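Local coordinates for NTP_transf_2 domain-containing protein (Capnocytophaga granulosa, PDB 6WT9) that makes the cyclic dinucleotide c-di-GMP from two GTP molecules as the second-messenger synthase of a CBASS antiphage defence system, at residues A[147-158]-A[215-223]; A[206-214]-A[224-233]. All blocks are in the same frame, centred on the assembly; numbering follows the deposited sequence.

The two contacts illustrate how one beta hairpin, strands 212-216 and 221-226, can be tied into its fold at both ends. Interaction 1 packs the turn end against helix 147-164, and its centre lies about 25 Å from the centre of the chain; interaction 2 pairs the other end of the strands and brings in helix 228-241, its centre about 16 Å from that of the chain. Both are partly buried. Their chemistry differs: the outer contact lays a tyrosine ring on helix backbone beside a salt-bridge network, whereas the inner one combines strand hydrogen bonds, an arginine-to-carbonyl grip and apolar packing. They meet where Glu223 N faces Ile214 O, probably as a hydrogen bond.

Interaction 1. Residues A[147-158]-A[215-223]; sequences TNDLKNNRLLSE and YNKRSNTIE
Tyr215 lays one face of its ring on the helical backbone, with Leu150 C over the ring centre and Lys151 N nearer the rim. The opposite face carries Lys217 N, and Asn220 OD1 lies at the edge in the ring plane. The guanidinium of Arg154, set 80° to this ring, has Lys217 CD over the centre of one face, 4.0 Å from Arg154 CZ; at its edge, in plane, a water accepts from Arg154 NE at 2.8 Å.

The tyrosine reaches the helix because its CG stands anti to the backbone N (chi1 173°). Leu150 slides past it in the opposite sense, CB coming 3.6 Å from Tyr215 CD1, while Leu150 CD1 continues to Ile222 CG2, also at 3.6 Å, although Ile222 is poorly ordered. Lys151 CB sits 3.3 Å from Tyr215 OH, and Arg154 CB approaches Tyr215 CE2 obliquely. At the first turn of the helix, Thr147 CB rests 3.7 Å from Asn220 O.

Charge gathers beside the ring, where Arg154, Glu158 and Lys217 form a salt-bridge network. The fully extended Lys217 crosses Arg154 at about a right angle and carries NZ to Glu158 OE2. Glu158 OE2 and Arg154 NH1 are modelled too close together, so the placement of both is doubtful. A second water accepts from Asn220 ND2 at 2.8 Å.

In the hairpin turn, Asn216 OD1 accepts from Ser219 N in an Asx motif. Segment 147-158 runs at 84° to the short strand 221-223. Leu150 also touches Ile191 on strand 185-194, which pairs with strand 212-216, and Arg154 touches Ile176 on strand 176-180 beyond it. The whole is alpha/beta packing, a helix laid against the mixed sheet of a nucleotidyltransferase fold.

Interaction 2. Residues A[206-214]-A[224-233]; sequences QIEYRGIQI and NRDFPFLSIQ
Strands 212-214 and 224-226 pair as the antiparallel arms of a beta hairpin, with Ile212 and Asp226 forming a hydrogen-bonded pair through Ile212 N to Asp226 O and Asp226 N to Ile212 O, both 2.9 Å. Just before this pair, Gly211 brings its CA to 3.2 Å from Asp226 O; at its phi of 91° a side chain would press on the preceding carbonyl, and Phe227 and Asp226 O leave little room for one.

Arg225 grips that preceding carbonyl side-on: NE and NH2 both donate to Arg210 O, at 2.5 and 2.9 Å, from one face of the carbonyl plane, while the oxygen stays in the guanidinium plane. Two bonds to one atom restrain the rotation of the guanidinium, over one face of which Phe227 CZ sits near the rim. Tyr195 adds a cation-pi contact to Arg225, and His318 stacks on Phe227.

The hairpin then leads directly into helix 228-241, with Phe227 at its N-cap position. Ile212 turns CD1 to Pro228 CG (3.7 Å) and CG2 to the Phe229 ring; its CG1 lies between the backbone N and carbonyl carbon (chi1 63°), which leaves both branches directed at the helix start. Leu230 covers one face of the Tyr209 ring in a CH-pi contact from CB, with CD1 3.6 Å from Tyr209 CD2. Tyr209 is itself the centre of an inverse gamma turn, and Tyr209 O lies at the edge of the Phe227 ring, in its plane, 3.3 Å from Phe227 CE2.

Interaction 1. Residues A[147-158]-A[215-223]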
loop_
_atom_site.group_PDB
_atom_site.type_symbol
_atom_site.label_atom_id
_atom_site.label_comp_id
_atom_site.label_asym_id
_atom_site.label_seq_id
_atom_site.Cartn_x
_atom_site.Cartn_y
_atom_site.Cartn_z
ATOM N N THR A 147 4.995 -26.155 -11.810
ATOM C CA THR A 147 3.809 -26.057 -10.963
ATOM C C THR A 147 3.869 -27.040 -9.798
ATOM O O THR A 147 3.397 -26.734 -8.696
ATOM C CB THR A 147 2.547 -26.281 -11.797
ATOM O OG1 THR A 147 2.677 -27.492 -12.551
ATOM C CG2 THR A 147 2.347 -25.125 -12.751
ATOM N N ASN A 148 4.432 -28.229 -10.026
ATOM C CA ASN A 148 4.587 -29.194 -8.941
ATOM C C ASN A 148 5.548 -28.690 -7.871
ATOM O O ASN A 148 5.340 -28.950 -6.678
ATOM C CB ASN A 148 5.060 -30.537 -9.495
ATOM C CG ASN A 148 3.937 -31.551 -9.588
ATOM O OD1 ASN A 148 3.028 -31.549 -8.761
ATOM N ND2 ASN A 148 3.990 -32.419 -10.594
ATOM N N ASP A 149 6.600 -27.974 -8.272
ATOM C CA ASP A 149 7.496 -27.371 -7.291
ATOM C C ASP A 149 6.772 -26.320 -6.456
ATOM O O ASP A 149 7.026 -26.194 -5.252
ATOM C CB ASP A 149 8.709 -26.760 -7.993
ATOM C CG ASP A 149 9.788 -26.325 -7.018
ATOM O OD1 ASP A 149 10.308 -27.189 -6.278
ATOM O OD2 ASP A 149 10.121 -25.122 -6.990
ATOM N N LEU A 150 5.863 -25.564 -7.075
ATOM C CA LEU A 150 5.093 -24.565 -6.337
ATOM C C LEU A 150 4.025 -25.217 -5.465
ATOM O O LEU A 150 3.742 -24.738 -4.361
ATOM C CB LEU A 150 4.452 -23.572 -7.307
ATOM C CG LEU A 150 5.422 -22.759 -8.166
ATOM C CD1 LEU A 150 4.691 -21.651 -8.897
ATOM C CD2 LEU A 150 6.541 -22.189 -7.316
ATOM N N LYS A 151 3.417 -26.301 -5.952
ATOM C CA LYS A 151 2.452 -27.036 -5.143
ATOM C C LYS A 151 3.107 -27.615 -3.894
ATOM O O LYS A 151 2.515 -27.602 -2.808
ATOM C CB LYS A 151 1.813 -28.142 -5.983
ATOM C CG LYS A 151 0.856 -29.049 -5.233
ATOM C CD LYS A 151 0.328 -30.141 -6.150
ATOM C CE LYS A 151 -0.492 -31.163 -5.388
ATOM N NZ LYS A 151 -1.128 -32.151 -6.302
ATOM N N ASN A 152 4.337 -28.118 -4.031
ATOM C CA ASN A 152 5.055 -28.661 -2.880
ATOM C C ASN A 152 5.352 -27.573 -1.854
ATOM O O ASN A 152 5.134 -27.762 -0.651
ATOM C CB ASN A 152 6.346 -29.339 -3.349
ATOM C CG ASN A 152 7.216 -29.805 -2.195
ATOM O OD1 ASN A 152 6.833 -30.692 -1.432
ATOM N ND2 ASN A 152 8.401 -29.216 -2.071
ATOM N N ASN A 153 5.850 -26.422 -2.313
ATOM C CA ASN A 153 6.136 -25.319 -1.400
ATOM C C ASN A 153 4.877 -24.824 -0.702
ATOM O O ASN A 153 4.938 -24.414 0.462
ATOM C CB ASN A 153 6.810 -24.170 -2.150
ATOM C CG ASN A 153 8.242 -24.485 -2.532
ATOM O OD1 ASN A 153 8.879 -25.350 -1.929
ATOM N ND2 ASN A 153 8.759 -23.783 -3.534
ATOM N N ARG A 154 3.735 -24.853 -1.390
ATOM C CA ARG A 154 2.484 -24.434 -0.766
ATOM C C ARG A 154 2.060 -25.413 0.322
ATOM O O ARG A 154 1.662 -25.005 1.419
ATOM C CB ARG A 154 1.391 -24.295 -1.828
ATOM C CG ARG A 154 0.012 -23.961 -1.277
ATOM C CD ARG A 154 0.028 -22.664 -0.485
ATOM N NE ARG A 154 -1.233 -21.935 -0.590
ATOM C CZ ARG A 154 -2.243 -22.052 0.267
ATOM N NH1 ARG A 154 -2.146 -22.874 1.299
ATOM N NH2 ARG A 154 -3.350 -21.347 0.091
ATOM N N LEU A 155 2.144 -26.716 0.037
ATOM C CA LEU A 155 1.766 -27.716 1.031
ATOM C C LEU A 155 2.740 -27.734 2.204
ATOM O O LEU A 155 2.326 -27.885 3.359
ATOM C CB LEU A 155 1.685 -29.097 0.379
ATOM C CG LEU A 155 0.541 -29.311 -0.615
ATOM C CD1 LEU A 155 0.685 -30.652 -1.315
ATOM C CD2 LEU A 155 -0.805 -29.213 0.087
ATOM N N LEU A 156 4.039 -27.580 1.932
ATOM C CA LEU A 156 5.017 -27.568 3.015
ATOM C C LEU A 156 4.875 -26.318 3.871
ATOM O O LEU A 156 5.057 -26.373 5.093
ATOM C CB LEU A 156 6.434 -27.673 2.450
ATOM C CG LEU A 156 6.850 -29.029 1.876
ATOM C CD1 LEU A 156 8.235 -28.945 1.256
ATOM C CD2 LEU A 156 6.810 -30.101 2.953
ATOM N N SER A 157 4.559 -25.180 3.248
ATOM C CA SER A 157 4.315 -23.967 4.018
ATOM C C SER A 157 3.082 -24.117 4.901
ATOM O O SER A 157 3.057 -23.615 6.028
ATOM C CB SER A 157 4.166 -22.767 3.081
ATOM O OG SER A 157 5.326 -22.596 2.284
ATOM N N GLU A 158 2.053 -24.811 4.406
ATOM C CA GLU A 158 0.863 -25.057 5.218
ATOM C C GLU A 158 1.205 -25.860 6.465
ATOM O O GLU A 158 0.768 -25.528 7.571
ATOM C CB GLU A 158 -0.196 -25.790 4.398
ATOM C CG GLU A 158 -0.869 -24.948 3.341
ATOM C CD GLU A 158 -1.889 -25.734 2.542
ATOM O OE1 GLU A 158 -2.098 -26.927 2.851
ATOM O OE2 GLU A 158 -2.483 -25.160 1.605
ATOM N N TYR A 215 1.305 -18.635 -7.632
ATOM C CA TYR A 215 0.767 -19.985 -7.688
ATOM C C TYR A 215 -0.683 -19.988 -7.218
ATOM O O TYR A 215 -1.013 -19.398 -6.186
ATOM C CB TYR A 215 1.596 -20.940 -6.836
ATOM C CG TYR A 215 0.980 -22.315 -6.734
ATOM C CD1 TYR A 215 0.901 -23.142 -7.846
ATOM C CD2 TYR A 215 0.470 -22.784 -5.530
ATOM C CE1 TYR A 215 0.335 -24.400 -7.762
ATOM C CE2 TYR A 215 -0.097 -24.041 -5.435
ATOM C CZ TYR A 215 -0.162 -24.844 -6.556
ATOM O OH TYR A 215 -0.725 -26.097 -6.474
ATOM N N ASN A 216 -1.542 -20.658 -7.978
ATOM C CA ASN A 216 -2.964 -20.763 -7.672
ATOM C C ASN A 216 -3.251 -22.204 -7.268
ATOM O O ASN A 216 -3.274 -23.100 -8.118
ATOM C CB ASN A 216 -3.808 -20.339 -8.872
ATOM C CG ASN A 216 -5.264 -20.128 -8.517
ATOM O OD1 ASN A 216 -5.850 -20.894 -7.753
ATOM N ND2 ASN A 216 -5.858 -19.076 -9.070
ATOM N N LYS A 217 -3.468 -22.421 -5.968
ATOM C CA LYS A 217 -3.745 -23.766 -5.472
ATOM C C LYS A 217 -5.037 -24.324 -6.054
ATOM O O LYS A 217 -5.150 -25.536 -6.269
ATOM C CB LYS A 217 -3.808 -23.745 -3.944
ATOM C CG LYS A 217 -4.062 -25.089 -3.282
ATOM C CD LYS A 217 -4.188 -24.919 -1.775
ATOM C CE LYS A 217 -4.414 -26.245 -1.073
ATOM N NZ LYS A 217 -4.532 -26.071 0.402
ATOM N N ARG A 218 -6.012 -23.455 -6.330
ATOM C CA ARG A 218 -7.309 -23.918 -6.809
ATOM C C ARG A 218 -7.217 -24.485 -8.221
ATOM O O ARG A 218 -7.813 -25.528 -8.515
ATOM C CB ARG A 218 -8.318 -22.770 -6.744
ATOM C CG ARG A 218 -9.568 -22.961 -7.580
ATOM C CD ARG A 218 -9.545 -22.038 -8.783
ATOM N NE ARG A 218 -8.986 -20.730 -8.448
ATOM C CZ ARG A 218 -9.679 -19.736 -7.905
ATOM N NH1 ARG A 218 -10.966 -19.893 -7.631
ATOM N NH2 ARG A 218 -9.084 -18.582 -7.634
ATOM N N SER A 219 -6.476 -23.820 -9.104
ATOM C CA SER A 219 -6.337 -24.271 -10.481
ATOM C C SER A 219 -5.055 -25.051 -10.734
ATOM O O SER A 219 -4.877 -25.570 -11.842
ATOM C CB SER A 219 -6.396 -23.074 -11.440
ATOM O OG SER A 219 -5.310 -22.191 -11.219
ATOM N N ASN A 220 -4.163 -25.145 -9.747
ATOM C CA ASN A 220 -2.864 -25.803 -9.883
ATOM C C ASN A 220 -2.016 -25.179 -10.991
ATOM O O ASN A 220 -1.056 -25.791 -11.470
ATOM C CB ASN A 220 -3.023 -27.312 -10.116
ATOM C CG ASN A 220 -1.733 -28.080 -9.893
ATOM O OD1 ASN A 220 -0.895 -27.687 -9.082
ATOM N ND2 ASN A 220 -1.562 -29.173 -10.626
ATOM N N THR A 221 -2.349 -23.964 -11.410
ATOM C CA THR A 221 -1.608 -23.244 -12.433
ATOM C C THR A 221 -0.874 -22.068 -11.800
ATOM O O THR A 221 -0.906 -21.860 -10.584
ATOM C CB THR A 221 -2.542 -22.767 -13.550
ATOM O OG1 THR A 221 -3.472 -21.810 -13.025
ATOM C CG2 THR A 221 -3.308 -23.938 -14.146
ATOM N N ILE A 222 -0.204 -21.292 -12.646
ATOM C CA ILE A 222 0.510 -20.091 -12.233
ATOM C C ILE A 222 -0.249 -18.884 -12.765
ATOM O O ILE A 222 -0.645 -18.859 -13.937
ATOM C CB ILE A 222 1.968 -20.106 -12.728
ATOM C CG1 ILE A 222 2.042 -20.556 -14.189
ATOM C CG2 ILE A 222 2.808 -21.027 -11.866
ATOM C CD1 ILE A 222 2.224 -19.426 -15.177
ATOM N N GLU A 223 -0.471 -17.896 -11.900
ATOM C CA GLU A 223 -1.183 -16.696 -12.309
ATOM C C GLU A 223 -0.331 -15.880 -13.280
ATOM O O GLU A 223 0.870 -16.108 -13.444
ATOM C CB GLU A 223 -1.565 -15.854 -11.091
ATOM C CG GLU A 223 -2.528 -16.533 -10.119
ATOM C CD GLU A 223 -3.962 -16.577 -10.624
ATOM O OE1 GLU A 223 -4.216 -17.198 -11.677
ATOM O OE2 GLU A 223 -4.839 -15.982 -9.962
HETATM O O HOH W 1 0.757 -30.707 -11.215
HETATM O O HOH W 2 -0.784 -20.879 -3.099
#

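Interaction 2. Residues A[206-214]-A[224-233]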
loop_
_atom_site.group_PDB
_atom_site.type_symbol
_atom_site.label_atom_id
_atom_site.label_comp_id
_atom_site.label_asym_id
_atom_site.label_seq_id
_atom_site.Cartn_x
_atom_site.Cartn_y
_atom_site.Cartn_z
ATOM N N GLN A 206 19.050 -11.358 -20.002
ATOM C CA GLN A 206 17.994 -11.425 -19.001
ATOM C C GLN A 206 17.650 -10.016 -18.534
ATOM O O GLN A 206 18.499 -9.321 -17.966
ATOM C CB GLN A 206 18.435 -12.289 -17.821
ATOM C CG GLN A 206 17.574 -12.127 -16.577
ATOM C CD GLN A 206 18.292 -12.554 -15.309
ATOM O OE1 GLN A 206 18.053 -12.006 -14.233
ATOM N NE2 GLN A 206 19.178 -13.538 -15.432
ATOM N N ILE A 207 16.409 -9.590 -18.777
ATOM C CA ILE A 207 15.971 -8.304 -18.246
ATOM C C ILE A 207 15.721 -8.431 -16.747
ATOM O O ILE A 207 15.528 -9.526 -16.204
ATOM C CB ILE A 207 14.722 -7.791 -18.981
ATOM C CG1 ILE A 207 13.470 -8.525 -18.501
ATOM C CG2 ILE A 207 14.888 -7.959 -20.486
ATOM C CD1 ILE A 207 12.186 -7.964 -19.073
ATOM N N GLU A 208 15.730 -7.286 -16.064
ATOM C CA GLU A 208 15.721 -7.305 -14.605
ATOM C C GLU A 208 14.339 -7.643 -14.055
ATOM O O GLU A 208 14.165 -8.647 -13.356
ATOM C CB GLU A 208 16.214 -5.963 -14.057
ATOM C CG GLU A 208 16.414 -5.952 -12.546
ATOM C CD GLU A 208 17.387 -7.022 -12.066
ATOM O OE1 GLU A 208 18.267 -7.441 -12.851
ATOM O OE2 GLU A 208 17.271 -7.447 -10.896
ATOM N N TYR A 209 13.341 -6.812 -14.354
ATOM C CA TYR A 209 12.005 -6.995 -13.782
ATOM C C TYR A 209 11.131 -7.799 -14.744
ATOM O O TYR A 209 10.186 -7.303 -15.360
ATOM C CB TYR A 209 11.381 -5.647 -13.445
ATOM C CG TYR A 209 12.131 -4.880 -12.382
ATOM C CD1 TYR A 209 12.055 -5.255 -11.047
ATOM C CD2 TYR A 209 12.910 -3.779 -12.710
ATOM C CE1 TYR A 209 12.737 -4.557 -10.069
ATOM C CE2 TYR A 209 13.595 -3.073 -11.736
ATOM C CZ TYR A 209 13.505 -3.466 -10.420
ATOM O OH TYR A 209 14.185 -2.770 -9.448
ATOM N N ARG A 210 11.468 -9.083 -14.861
ATOM C CA ARG A 210 10.684 -9.992 -15.683
ATOM C C ARG A 210 9.366 -10.384 -15.029
ATOM O O ARG A 210 8.509 -10.968 -15.702
ATOM C CB ARG A 210 11.502 -11.243 -16.015
ATOM C CG ARG A 210 12.349 -11.772 -14.866
ATOM C CD ARG A 210 13.525 -12.577 -15.401
ATOM N NE ARG A 210 14.424 -13.029 -14.343
ATOM C CZ ARG A 210 14.488 -14.281 -13.900
ATOM N NH1 ARG A 210 15.336 -14.602 -12.934
ATOM N NH2 ARG A 210 13.707 -15.214 -14.429
ATOM N N GLY A 211 9.181 -10.073 -13.749
ATOM C CA GLY A 211 7.929 -10.322 -13.071
ATOM C C GLY A 211 7.878 -11.679 -12.391
ATOM O O GLY A 211 8.732 -12.548 -12.575
ATOM N N ILE A 212 6.840 -11.851 -11.576
ATOM C CA ILE A 212 6.585 -13.108 -10.891
ATOM C C ILE A 212 5.227 -13.633 -11.331
ATOM O O ILE A 212 4.400 -12.909 -11.891
ATOM C CB ILE A 212 6.639 -12.968 -9.356
ATOM C CG1 ILE A 212 5.539 -12.026 -8.863
ATOM C CG2 ILE A 212 8.008 -12.474 -8.916
ATOM C CD1 ILE A 212 5.498 -11.870 -7.358
ATOM N N GLN A 213 5.008 -14.919 -11.072
ATOM C CA GLN A 213 3.750 -15.586 -11.384
ATOM C C GLN A 213 3.254 -16.275 -10.121
ATOM O O GLN A 213 3.920 -17.177 -9.602
ATOM C CB GLN A 213 3.930 -16.588 -12.528
ATOM C CG GLN A 213 4.415 -15.939 -13.821
ATOM C CD GLN A 213 4.682 -16.942 -14.928
ATOM O OE1 GLN A 213 4.058 -16.893 -15.987
ATOM N NE2 GLN A 213 5.620 -17.850 -14.689
ATOM N N ILE A 214 2.097 -15.844 -9.629
ATOM C CA ILE A 214 1.561 -16.340 -8.368
ATOM C C ILE A 214 1.003 -17.740 -8.568
ATOM O O ILE A 214 0.307 -18.013 -9.552
ATOM C CB ILE A 214 0.483 -15.383 -7.833
ATOM C CG1 ILE A 214 1.030 -13.955 -7.754
ATOM C CG2 ILE A 214 -0.026 -15.849 -6.475
ATOM C CD1 ILE A 214 2.254 -13.816 -6.880
ATOM N N ASN A 224 -0.972 -14.915 -13.932
ATOM C CA ASN A 224 -0.268 -14.096 -14.904
ATOM C C ASN A 224 0.742 -13.180 -14.212
ATOM O O ASN A 224 0.805 -13.078 -12.984
ATOM C CB ASN A 224 -1.254 -13.277 -15.735
ATOM C CG ASN A 224 -2.024 -14.126 -16.727
ATOM O OD1 ASN A 224 -1.561 -15.190 -17.142
ATOM N ND2 ASN A 224 -3.204 -13.658 -17.115
ATOM N N ARG A 225 1.533 -12.500 -15.040
ATOM C CA ARG A 225 2.664 -11.717 -14.560
ATOM C C ARG A 225 2.227 -10.608 -13.610
ATOM O O ARG A 225 1.252 -9.897 -13.860
ATOM C CB ARG A 225 3.412 -11.108 -15.746
ATOM C CG ARG A 225 4.764 -11.726 -16.041
ATOM C CD ARG A 225 5.247 -11.285 -17.414
ATOM N NE ARG A 225 6.615 -10.778 -17.394
ATOM C CZ ARG A 225 7.208 -10.202 -18.435
ATOM N NH1 ARG A 225 6.551 -10.059 -19.577
ATOM N NH2 ARG A 225 8.456 -9.767 -18.335
ATOM N N ASP A 226 2.971 -10.466 -12.515
ATOM C CA ASP A 226 2.866 -9.326 -11.617
ATOM C C ASP A 226 4.256 -8.743 -11.414
ATOM O O ASP A 226 5.263 -9.446 -11.540
ATOM C CB ASP A 226 2.250 -9.710 -10.263
ATOM C CG ASP A 226 0.771 -10.024 -10.362
ATOM O OD1 ASP A 226 0.102 -9.469 -11.259
ATOM O OD2 ASP A 226 0.274 -10.825 -9.542
ATOM N N PHE A 227 4.308 -7.449 -11.102
ATOM C CA PHE A 227 5.567 -6.713 -10.988
ATOM C C PHE A 227 5.584 -5.928 -9.683
ATOM O O PHE A 227 5.553 -4.691 -9.684
ATOM C CB PHE A 227 5.762 -5.789 -12.191
ATOM C CG PHE A 227 5.730 -6.503 -13.517
ATOM C CD1 PHE A 227 4.526 -6.746 -14.162
ATOM C CD2 PHE A 227 6.903 -6.929 -14.119
ATOM C CE1 PHE A 227 4.495 -7.400 -15.383
ATOM C CE2 PHE A 227 6.879 -7.582 -15.339
ATOM C CZ PHE A 227 5.673 -7.819 -15.972
ATOM N N PRO A 228 5.652 -6.618 -8.540
ATOM C CA PRO A 228 5.586 -5.912 -7.255
ATOM C C PRO A 228 6.880 -5.194 -6.905
ATOM O O PRO A 228 6.851 -4.114 -6.305
ATOM C CB PRO A 228 5.279 -7.035 -6.260
ATOM C CG PRO A 228 5.915 -8.240 -6.868
ATOM C CD PRO A 228 5.789 -8.077 -8.363
ATOM N N PHE A 229 8.020 -5.781 -7.272
ATOM C CA PHE A 229 9.302 -5.179 -6.922
ATOM C C PHE A 229 9.586 -3.954 -7.781
ATOM O O PHE A 229 10.151 -2.967 -7.297
ATOM C CB PHE A 229 10.418 -6.212 -7.066
ATOM C CG PHE A 229 10.097 -7.531 -6.433
ATOM C CD1 PHE A 229 9.593 -7.591 -5.143
ATOM C CD2 PHE A 229 10.277 -8.710 -7.133
ATOM C CE1 PHE A 229 9.287 -8.804 -4.561
ATOM C CE2 PHE A 229 9.975 -9.925 -6.557
ATOM C CZ PHE A 229 9.480 -9.973 -5.272
ATOM N N LEU A 230 9.202 -4.004 -9.059
ATOM C CA LEU A 230 9.325 -2.831 -9.917
ATOM C C LEU A 230 8.427 -1.703 -9.432
ATOM O O LEU A 230 8.824 -0.533 -9.442
ATOM C CB LEU A 230 8.991 -3.202 -11.362
ATOM C CG LEU A 230 8.932 -2.063 -12.381
ATOM C CD1 LEU A 230 10.260 -1.321 -12.439
ATOM C CD2 LEU A 230 8.552 -2.596 -13.756
ATOM N N SER A 231 7.209 -2.038 -8.997
ATOM C CA SER A 231 6.304 -1.024 -8.466
ATOM C C SER A 231 6.869 -0.392 -7.201
ATOM O O SER A 231 6.826 0.833 -7.037
ATOM C CB SER A 231 4.932 -1.641 -8.192
ATOM O OG SER A 231 4.381 -2.201 -9.369
ATOM N N ILE A 232 7.406 -1.214 -6.299
ATOM C CA ILE A 232 7.992 -0.703 -5.062
ATOM C C ILE A 232 9.153 0.234 -5.370
ATOM O O ILE A 232 9.243 1.342 -4.828
ATOM C CB ILE A 232 8.438 -1.869 -4.160
ATOM C CG1 ILE A 232 7.224 -2.560 -3.540
ATOM C CG2 ILE A 232 9.410 -1.382 -3.089
ATOM C CD1 ILE A 232 7.560 -3.853 -2.833
ATOM N N GLN A 233 10.058 -0.199 -6.250
ATOM C CA GLN A 233 11.252 0.590 -6.535
ATOM C C GLN A 233 10.898 1.906 -7.219
ATOM O O GLN A 233 11.529 2.936 -6.956
ATOM C CB GLN A 233 12.223 -0.230 -7.387
ATOM C CG GLN A 233 13.642 0.313 -7.423
ATOM C CD GLN A 233 13.864 1.307 -8.546
ATOM O OE1 GLN A 233 13.355 1.131 -9.653
ATOM N NE2 GLN A 233 14.627 2.361 -8.265
#